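Local coordinates for protein putative glycoside hydrolase (Parabacteroides distasonis ATCC 8503, PDB 3GYC) that is a putative glycoside hydrolase of a cellulase-like family in the TIM-barrel clan that probably cleaves glycosidic bonds in carbohydrates, its substrate being unknown, at residues P16-R29 and W340-Q352. Sequence-based numbering, arbitrary orientation.
With EDO (1,2-ethanediol), chain D; EDO (1,2-ethanediol), chain C.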
ATOM      1  N   PRO A  16      -3.028 -15.419   8.133  1.00 14.65           N
ATOM      2  CA  PRO A  16      -2.778 -14.183   7.464  1.00 12.40           C
ATOM      3  C   PRO A  16      -3.525 -13.027   8.141  1.00 10.76           C
ATOM      4  O   PRO A  16      -4.488 -13.230   8.834  1.00 12.59           O
ATOM      5  CB  PRO A  16      -3.394 -14.408   6.077  1.00 12.56           C
ATOM      6  CG  PRO A  16      -3.287 -15.824   5.849  1.00 13.10           C
ATOM      7  CD  PRO A  16      -3.429 -16.473   7.204  1.00 13.09           C
ATOM      8  N   ARG A  17      -3.085 -11.811   7.883  1.00 12.19           N
ATOM      9  CA  ARG A  17      -3.773 -10.626   8.341  1.00 13.17           C
ATOM     10  C   ARG A  17      -4.573  -9.948   7.222  1.00 12.57           C
ATOM     11  O   ARG A  17      -4.166  -9.923   6.054  1.00 12.32           O
ATOM     12  CB  ARG A  17      -2.807  -9.634   8.999  1.00 14.21           C
ATOM     13  CG  ARG A  17      -2.268 -10.173  10.245  1.00 16.64           C
ATOM     14  CD  ARG A  17      -2.333  -9.195  11.359  1.00 17.41           C
ATOM     15  NE  ARG A  17      -1.901  -9.772  12.611  1.00 17.96           N
ATOM     16  CZ  ARG A  17      -2.204  -9.266  13.808  1.00 19.30           C
ATOM     17  NH1 ARG A  17      -2.977  -8.180  13.923  1.00 17.99           N
ATOM     18  NH2 ARG A  17      -1.737  -9.848  14.892  1.00 19.02           N
ATOM     19  N   ALA A  18      -5.750  -9.446   7.587  1.00 11.99           N
ATOM     20  CA  ALA A  18      -6.597  -8.696   6.668  1.00 11.01           C
ATOM     21  C   ALA A  18      -6.195  -7.234   6.878  1.00 11.62           C
ATOM     22  O   ALA A  18      -6.390  -6.637   7.958  1.00 10.43           O
ATOM     23  CB  ALA A  18      -8.092  -8.920   6.930  1.00 10.10           C
ATOM     24  N   ILE A  19      -5.618  -6.682   5.831  1.00 11.64           N
ATOM     25  CA  ILE A  19      -4.985  -5.343   5.847  1.00 10.95           C
ATOM     26  C   ILE A  19      -5.731  -4.309   5.017  1.00 12.48           C
ATOM     27  O   ILE A  19      -6.439  -4.647   4.077  1.00  9.76           O
ATOM     28  CB  ILE A  19      -3.456  -5.470   5.418  1.00 11.93           C
ATOM     29  CG1 ILE A  19      -2.652  -4.203   5.690  1.00 11.69           C
ATOM     30  CG2 ILE A  19      -3.269  -5.878   3.925  1.00 10.43           C
ATOM     31  CD1 ILE A  19      -1.079  -4.448   5.614  1.00 12.20           C
ATOM     32  N   THR A  20      -5.628  -3.045   5.422  1.00 12.26           N
ATOM     33  CA  THR A  20      -6.128  -1.948   4.642  1.00 12.68           C
ATOM     34  C   THR A  20      -5.071  -0.795   4.575  1.00 13.51           C
ATOM     35  O   THR A  20      -4.381  -0.560   5.536  1.00 13.48           O
ATOM     36  CB  THR A  20      -7.424  -1.377   5.195  1.00 13.05           C
ATOM     37  OG1 THR A  20      -7.826  -0.348   4.319  1.00 16.81           O
ATOM     38  CG2 THR A  20      -7.254  -0.727   6.591  1.00  9.83           C
HETATM   39  N   MSE A  21      -4.963  -0.167   3.411  1.00 13.35           N
HETATM   40  CA  MSE A  21      -4.130   1.014   3.202  1.00 13.28           C
HETATM   41  C   MSE A  21      -4.869   2.273   3.672  1.00 12.34           C
HETATM   42  O   MSE A  21      -5.939   2.613   3.114  1.00 12.82           O
HETATM   43  CB  MSE A  21      -3.822   1.190   1.727  1.00 12.69           C
HETATM   44  CG  MSE A  21      -3.024   2.447   1.461  1.00 12.80           C
HETATM   45 SE   MSE A  21      -3.086   2.895  -0.380  0.75  9.28          SE
HETATM   46  CE  MSE A  21      -4.920   3.580  -0.446  1.00 12.08           C
ATOM     47  N   TRP A  22      -4.370   2.882   4.754  1.00 12.36           N
ATOM     48  CA  TRP A  22      -4.834   4.201   5.203  1.00 12.14           C
ATOM     49  C   TRP A  22      -3.839   5.312   4.835  1.00 12.83           C
ATOM     50  O   TRP A  22      -4.039   6.490   5.200  1.00 12.96           O
ATOM     51  CB  TRP A  22      -5.203   4.181   6.675  1.00 11.89           C
ATOM     52  CG  TRP A  22      -6.589   3.599   6.953  1.00 11.80           C
ATOM     53  CD1 TRP A  22      -7.402   2.970   6.068  1.00 12.27           C
ATOM     54  CD2 TRP A  22      -7.260   3.489   8.241  1.00 11.48           C
ATOM     55  NE1 TRP A  22      -8.584   2.559   6.686  1.00 11.03           N
ATOM     56  CE2 TRP A  22      -8.521   2.889   8.009  1.00 11.35           C
ATOM     57  CE3 TRP A  22      -6.979   3.960   9.514  1.00 12.29           C
ATOM     58  CZ2 TRP A  22      -9.430   2.661   9.019  1.00 11.48           C
ATOM     59  CZ3 TRP A  22      -7.876   3.741  10.497  1.00 13.29           C
ATOM     60  CH2 TRP A  22      -9.089   3.089  10.255  1.00 11.36           C
ATOM     61  N   ASP A  23      -2.802   4.922   4.082  1.00 11.98           N
ATOM     62  CA  ASP A  23      -1.882   5.823   3.390  1.00 12.13           C
ATOM     63  C   ASP A  23      -1.493   7.062   4.233  1.00 11.97           C
ATOM     64  O   ASP A  23      -1.006   6.918   5.340  1.00 12.00           O
ATOM     65  CB  ASP A  23      -2.489   6.182   2.010  1.00 10.73           C
ATOM     66  CG  ASP A  23      -3.959   6.718   2.119  1.00 13.80           C
ATOM     67  OD1 ASP A  23      -4.897   5.873   2.200  1.00 13.64           O
ATOM     68  OD2 ASP A  23      -4.166   7.960   2.189  1.00 12.00           O
ATOM     69  N   PHE A  24      -1.705   8.254   3.695  1.00 11.56           N
ATOM     70  CA  PHE A  24      -1.458   9.503   4.417  1.00 12.57           C
ATOM     71  C   PHE A  24      -2.799  10.110   4.885  1.00 14.23           C
ATOM     72  O   PHE A  24      -2.822  11.129   5.578  1.00 14.73           O
ATOM     73  CB  PHE A  24      -0.607  10.463   3.556  1.00 11.35           C
ATOM     74  CG  PHE A  24      -0.926  10.446   2.086  1.00 13.41           C
ATOM     75  CD1 PHE A  24      -1.891  11.306   1.552  1.00 15.41           C
ATOM     76  CD2 PHE A  24      -0.250   9.596   1.227  1.00 12.63           C
ATOM     77  CE1 PHE A  24      -2.159  11.289   0.146  1.00 15.63           C
ATOM     78  CE2 PHE A  24      -0.516   9.586  -0.144  1.00 13.66           C
ATOM     79  CZ  PHE A  24      -1.477  10.434  -0.670  1.00 15.14           C
ATOM     80  N   SER A  25      -3.927   9.428   4.591  1.00 11.82           N
ATOM     81  CA  SER A  25      -5.220   9.919   5.031  1.00  9.93           C
ATOM     82  C   SER A  25      -5.404   9.878   6.573  1.00 10.07           C
ATOM     83  O   SER A  25      -6.075  10.732   7.130  1.00  9.07           O
ATOM     84  CB  SER A  25      -6.343   9.164   4.333  1.00 10.65           C
ATOM     85  OG  SER A  25      -6.307   9.286   2.919  1.00  9.67           O
ATOM     86  N   TRP A  26      -4.781   8.913   7.255  1.00 10.54           N
ATOM     87  CA  TRP A  26      -4.914   8.779   8.684  1.00 10.00           C
ATOM     88  C   TRP A  26      -4.509  10.063   9.423  1.00 10.36           C
ATOM     89  O   TRP A  26      -5.073  10.380  10.487  1.00 10.06           O
ATOM     90  CB  TRP A  26      -4.066   7.556   9.197  1.00  9.80           C
ATOM     91  CG  TRP A  26      -2.590   7.817   9.144  1.00  9.81           C
ATOM     92  CD1 TRP A  26      -1.768   7.629   8.091  1.00 10.63           C
ATOM     93  CD2 TRP A  26      -1.775   8.362  10.190  1.00  7.83           C
ATOM     94  NE1 TRP A  26      -0.490   8.041   8.400  1.00 10.89           N
ATOM     95  CE2 TRP A  26      -0.461   8.459   9.691  1.00  8.83           C
ATOM     96  CE3 TRP A  26      -2.026   8.782  11.479  1.00 11.16           C
ATOM     97  CZ2 TRP A  26       0.585   8.954  10.448  1.00  9.58           C
ATOM     98  CZ3 TRP A  26      -1.015   9.263  12.224  1.00 10.59           C
ATOM     99  CH2 TRP A  26       0.284   9.351  11.717  1.00 12.29           C
ATOM    100  N   LEU A  27      -3.512  10.765   8.885  1.00 10.33           N
ATOM    101  CA  LEU A  27      -3.040  11.992   9.519  1.00 10.74           C
ATOM    102  C   LEU A  27      -3.690  13.221   8.885  1.00 11.55           C
ATOM    103  O   LEU A  27      -4.023  14.168   9.606  1.00 12.87           O
ATOM    104  CB  LEU A  27      -1.509  12.079   9.397  1.00 10.23           C
ATOM    105  CG  LEU A  27      -0.821  13.219  10.127  1.00 10.14           C
ATOM    106  CD1 LEU A  27      -1.161  13.161  11.628  1.00  9.06           C
ATOM    107  CD2 LEU A  27       0.727  13.187   9.812  1.00  7.48           C
ATOM    108  N   GLU A  28      -3.871  13.208   7.571  1.00 10.21           N
ATOM    109  CA  GLU A  28      -4.339  14.392   6.832  1.00 10.78           C
ATOM    110  C   GLU A  28      -5.820  14.672   6.803  1.00 13.20           C
ATOM    111  O   GLU A  28      -6.218  15.823   6.787  1.00 10.23           O
ATOM    112  CB  GLU A  28      -3.858  14.311   5.393  1.00 10.98           C
ATOM    113  CG  GLU A  28      -2.375  14.579   5.343  1.00 11.43           C
ATOM    114  CD  GLU A  28      -1.793  14.499   3.954  1.00 11.30           C
ATOM    115  OE1 GLU A  28      -2.408  15.022   3.000  1.00 13.94           O
ATOM    116  OE2 GLU A  28      -0.644  14.009   3.825  1.00 11.00           O
ATOM    117  N   ARG A  29      -6.625  13.608   6.803  1.00 10.69           N
ATOM    118  CA  ARG A  29      -8.078  13.759   6.613  1.00 10.81           C
ATOM    119  C   ARG A  29      -8.790  13.892   7.889  1.00 11.65           C
ATOM    120  O   ARG A  29      -9.545  12.997   8.337  1.00 10.68           O
ATOM    121  CB  ARG A  29      -8.607  12.607   5.767  1.00 10.19           C
ATOM    122  CG  ARG A  29      -8.138  12.655   4.343  1.00 11.05           C
ATOM    123  CD  ARG A  29      -8.979  11.708   3.433  1.00 10.93           C
ATOM    124  NE  ARG A  29     -10.363  12.158   3.285  1.00 12.21           N
ATOM    125  CZ  ARG A  29     -10.831  12.963   2.337  1.00 11.33           C
ATOM    126  NH1 ARG A  29     -10.043  13.557   1.466  1.00 13.73           N
ATOM    127  NH2 ARG A  29     -12.107  13.306   2.355  1.00 13.04           N
ATOM    128  N   TRP A 340      -0.145 -15.261   0.170  1.00 13.08           N
ATOM    129  CA  TRP A 340      -0.341 -13.950   0.773  1.00 13.59           C
ATOM    130  C   TRP A 340      -0.418 -14.016   2.295  1.00 14.04           C
ATOM    131  O   TRP A 340      -1.136 -14.830   2.838  1.00 14.70           O
ATOM    132  CB  TRP A 340      -1.599 -13.279   0.207  1.00 13.70           C
ATOM    133  CG  TRP A 340      -1.395 -12.407  -1.027  1.00 12.67           C
ATOM    134  CD1 TRP A 340      -1.267 -11.068  -1.015  1.00 12.38           C
ATOM    135  CD2 TRP A 340      -1.365 -12.802  -2.405  1.00 12.66           C
ATOM    136  NE1 TRP A 340      -1.114 -10.586  -2.269  1.00 12.91           N
ATOM    137  CE2 TRP A 340      -1.180 -11.627  -3.157  1.00 12.97           C
ATOM    138  CE3 TRP A 340      -1.461 -14.029  -3.079  1.00 12.83           C
ATOM    139  CZ2 TRP A 340      -1.088 -11.630  -4.533  1.00 12.64           C
ATOM    140  CZ3 TRP A 340      -1.383 -14.031  -4.457  1.00 12.45           C
ATOM    141  CH2 TRP A 340      -1.185 -12.842  -5.172  1.00 13.04           C
ATOM    142  N   VAL A 341       0.364 -13.183   2.968  1.00 15.24           N
ATOM    143  CA  VAL A 341       0.349 -13.072   4.432  1.00 15.40           C
ATOM    144  C   VAL A 341      -0.440 -11.840   4.885  1.00 14.28           C
ATOM    145  O   VAL A 341      -0.821 -11.728   6.046  1.00 15.82           O
ATOM    146  CB  VAL A 341       1.809 -13.034   5.022  1.00 16.54           C
ATOM    147  CG1 VAL A 341       2.547 -14.355   4.712  1.00 16.29           C
ATOM    148  CG2 VAL A 341       2.584 -11.860   4.481  1.00 17.52           C
ATOM    149  N   GLY A 342      -0.679 -10.931   3.948  1.00 14.35           N
ATOM    150  CA  GLY A 342      -1.459  -9.725   4.153  1.00 15.95           C
ATOM    151  C   GLY A 342      -2.298  -9.465   2.908  1.00 14.96           C
ATOM    152  O   GLY A 342      -1.758  -9.239   1.825  1.00 17.54           O
ATOM    153  N   VAL A 343      -3.623  -9.484   3.052  1.00 13.55           N
ATOM    154  CA  VAL A 343      -4.511  -9.280   1.929  1.00 11.21           C
ATOM    155  C   VAL A 343      -5.511  -8.172   2.206  1.00 11.16           C
ATOM    156  O   VAL A 343      -6.070  -8.164   3.259  1.00 11.65           O
ATOM    157  CB  VAL A 343      -5.286 -10.576   1.615  1.00 11.38           C
ATOM    158  CG1 VAL A 343      -6.114 -10.390   0.329  1.00  9.44           C
ATOM    159  CG2 VAL A 343      -4.349 -11.750   1.510  1.00 10.58           C
ATOM    160  N   ALA A 344      -5.644  -7.189   1.284  1.00 10.14           N
ATOM    161  CA  ALA A 344      -6.617  -6.115   1.359  1.00  9.48           C
ATOM    162  C   ALA A 344      -7.767  -6.511   0.428  1.00 11.13           C
ATOM    163  O   ALA A 344      -7.563  -7.279  -0.512  1.00 11.77           O
ATOM    164  CB  ALA A 344      -6.028  -4.801   0.896  1.00 11.54           C
ATOM    165  N   THR A 345      -8.953  -6.010   0.719  1.00 11.14           N
ATOM    166  CA  THR A 345     -10.130  -6.236  -0.116  1.00 12.67           C
ATOM    167  C   THR A 345     -10.157  -5.154  -1.182  1.00 13.17           C
ATOM    168  O   THR A 345     -10.653  -5.396  -2.285  1.00 14.72           O
ATOM    169  CB  THR A 345     -11.422  -6.207   0.709  1.00 12.83           C
ATOM    170  OG1 THR A 345     -11.500  -4.958   1.400  1.00 12.24           O
ATOM    171  CG2 THR A 345     -11.461  -7.393   1.692  1.00 11.84           C
ATOM    172  N   SER A 346      -9.620  -3.973  -0.863  1.00 12.71           N
ATOM    173  CA  SER A 346      -9.444  -2.897  -1.865  1.00 12.62           C
ATOM    174  C   SER A 346      -8.662  -1.718  -1.318  1.00 13.12           C
ATOM    175  O   SER A 346      -8.511  -1.616  -0.100  1.00 12.83           O
ATOM    176  CB  SER A 346     -10.800  -2.370  -2.362  1.00 13.60           C
ATOM    177  OG  SER A 346     -11.383  -1.456  -1.455  1.00 12.57           O
ATOM    178  N   ASN A 347      -8.249  -0.788  -2.199  1.00 13.09           N
ATOM    179  CA  ASN A 347      -7.637   0.463  -1.772  1.00 14.40           C
ATOM    180  C   ASN A 347      -8.681   1.580  -1.465  1.00 14.19           C
ATOM    181  O   ASN A 347      -8.320   2.742  -1.452  1.00 13.76           O
ATOM    182  CB  ASN A 347      -6.509   0.981  -2.703  1.00 16.14           C
ATOM    183  CG  ASN A 347      -6.944   1.186  -4.179  1.00 16.46           C
ATOM    184  OD1 ASN A 347      -7.407   0.296  -4.784  1.00 20.72           O
ATOM    185  ND2 ASN A 347      -6.688   2.345  -4.746  1.00 19.53           N
ATOM    186  N   PHE A 348      -9.945   1.199  -1.205  1.00 12.70           N
ATOM    187  CA  PHE A 348     -11.015   2.132  -0.850  1.00 12.78           C
ATOM    188  C   PHE A 348     -11.568   1.738   0.513  1.00 12.59           C
ATOM    189  O   PHE A 348     -12.690   2.096   0.855  1.00 13.33           O
ATOM    190  CB  PHE A 348     -12.122   2.124  -1.924  1.00  8.87           C
ATOM    191  CG  PHE A 348     -11.582   2.283  -3.310  1.00 10.43           C
ATOM    192  CD1 PHE A 348     -10.966   3.451  -3.688  1.00 12.31           C
ATOM    193  CD2 PHE A 348     -11.654   1.264  -4.236  1.00 12.80           C
ATOM    194  CE1 PHE A 348     -10.416   3.585  -4.949  1.00 12.64           C
ATOM    195  CE2 PHE A 348     -11.097   1.388  -5.485  1.00 13.14           C
ATOM    196  CZ  PHE A 348     -10.499   2.570  -5.849  1.00 14.52           C
ATOM    197  N   CYS A 349     -10.757   0.994   1.261  1.00 11.25           N
ATOM    198  CA  CYS A 349     -11.165   0.416   2.492  1.00 11.07           C
ATOM    199  C   CYS A 349     -10.917   1.369   3.678  1.00 11.00           C
ATOM    200  O   CYS A 349     -10.149   1.062   4.603  1.00 13.10           O
ATOM    201  CB  CYS A 349     -10.432  -0.892   2.679  1.00 12.86           C
ATOM    202  SG  CYS A 349     -11.199  -1.907   3.921  1.00 15.43           S
ATOM    203  N   GLY A 350     -11.656   2.462   3.668  1.00 11.13           N
ATOM    204  CA  GLY A 350     -11.567   3.485   4.697  1.00 13.03           C
ATOM    205  C   GLY A 350     -12.828   4.322   4.775  1.00 13.41           C
ATOM    206  O   GLY A 350     -13.631   4.330   3.846  1.00 11.24           O
ATOM    207  N   PRO A 351     -12.969   5.102   5.859  1.00 12.57           N
ATOM    208  CA  PRO A 351     -14.209   5.806   6.135  1.00 13.07           C
ATOM    209  C   PRO A 351     -14.599   6.942   5.170  1.00 14.37           C
ATOM    210  O   PRO A 351     -15.783   7.280   5.098  1.00 15.84           O
ATOM    211  CB  PRO A 351     -14.028   6.257   7.592  1.00 14.01           C
ATOM    212  CG  PRO A 351     -12.594   6.232   7.836  1.00 12.23           C
ATOM    213  CD  PRO A 351     -12.032   5.163   7.007  1.00 13.00           C
ATOM    214  N   GLN A 352     -13.683   7.444   4.351  1.00 11.93           N
ATOM    215  CA  GLN A 352     -14.060   8.443   3.359  1.00 12.83           C
ATOM    216  C   GLN A 352     -14.669   7.865   2.064  1.00 12.88           C
ATOM    217  O   GLN A 352     -15.049   8.620   1.188  1.00 14.23           O
ATOM    218  CB  GLN A 352     -12.876   9.365   3.002  1.00 11.60           C
ATOM    219  CG  GLN A 352     -11.769   8.808   2.052  1.00 11.42           C
ATOM    220  CD  GLN A 352     -10.702   7.945   2.681  1.00 12.64           C
ATOM    221  OE1 GLN A 352     -10.958   7.053   3.537  1.00 12.95           O
ATOM    222  NE2 GLN A 352      -9.457   8.199   2.256  1.00 11.87           N
TER
HETATM  223  C1  EDO D   3     -13.258  16.509   0.215  1.00 32.76           C
HETATM  224  O1  EDO D   3     -13.596  15.430   1.108  1.00 32.92           O
HETATM  225  C2  EDO D   3     -12.400  15.989  -0.903  1.00 32.54           C
HETATM  226  O2  EDO D   3     -11.383  15.065  -0.475  1.00 30.83           O
HETATM  227  C1  EDO C   1     -17.858  10.432   0.729  1.00 35.97           C
HETATM  228  O1  EDO C   1     -19.129  11.065   0.334  1.00 32.88           O
HETATM  229  C2  EDO C   1     -16.873  11.314   1.492  1.00 37.93           C
HETATM  230  O2  EDO C   1     -15.716  11.704   0.719  1.00 38.90           O
HETATM  231  O   HOH W   1      -8.732  -3.895   2.681  1.00 12.22           O
HETATM  232  O   HOH W   2      -7.817   1.194   1.534  1.00 17.20           O
HETATM  233  O   HOH W   3      -6.075  -1.362   1.201  1.00 13.57           O
HETATM  234  O   HOH W   4      -8.633   3.981   1.455  1.00 32.47           O
HETATM  235  O   HOH W   5      -7.488   6.062   2.945  1.00 12.21           O
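T20 and W22 both reach for one carbonyl, C349 O. The T20 hydroxyl, carried anti to its backbone nitrogen (chi1 -178°), donates from OG1 to C349 O over 2.7 Å, while W22 NE1 donates to C349 O at 3.0 Å with that oxygen near the indole plane. Two donors thus fix the carbonyl of the inverse gamma turn centred on C349. Farther along the indole, W22 CZ2 touches P351 CD, the two side chains crossing nearly at right angles. Selenomethionine M21 runs beside N347 in the same direction, its bend at chi3 (74°) setting CE 3.8 Å from N347 CB. R29 and Q352 also cross, yet their guanidinium and amide planes are only 9° apart; R29 NE lies 3.8 Å from Q352 CB. R29 NH1 also donates to G83 O, and NH1 and NH2 bind an ethanediol, probably from the crystallisation liquor. An alanine in place of R29 is likely to uncover the Q352 side chain and leave G83 O without its guanidinium donor. Q352 NE2 donates to a water that in turn donates to D23 OD1, and Q352 OE1 is bonded to Y36. At the other end the backbones pair as parallel strands: R17 N donates to V341 O, V343 N to R17 O at 3.1 Å, and I19 N to V343 O. Past A344 the backbones part, and waters bridge I19 O to T345 N and M21 N to S346 O. This pairing of the first and last strands, 17-23 and 340-343, closes a TIM barrel. Strand 53-57 flanks 17-23 on its other edge, and helices 321-337 and 360-371 cover V343, while helix 354-357 packs on W22 and P351.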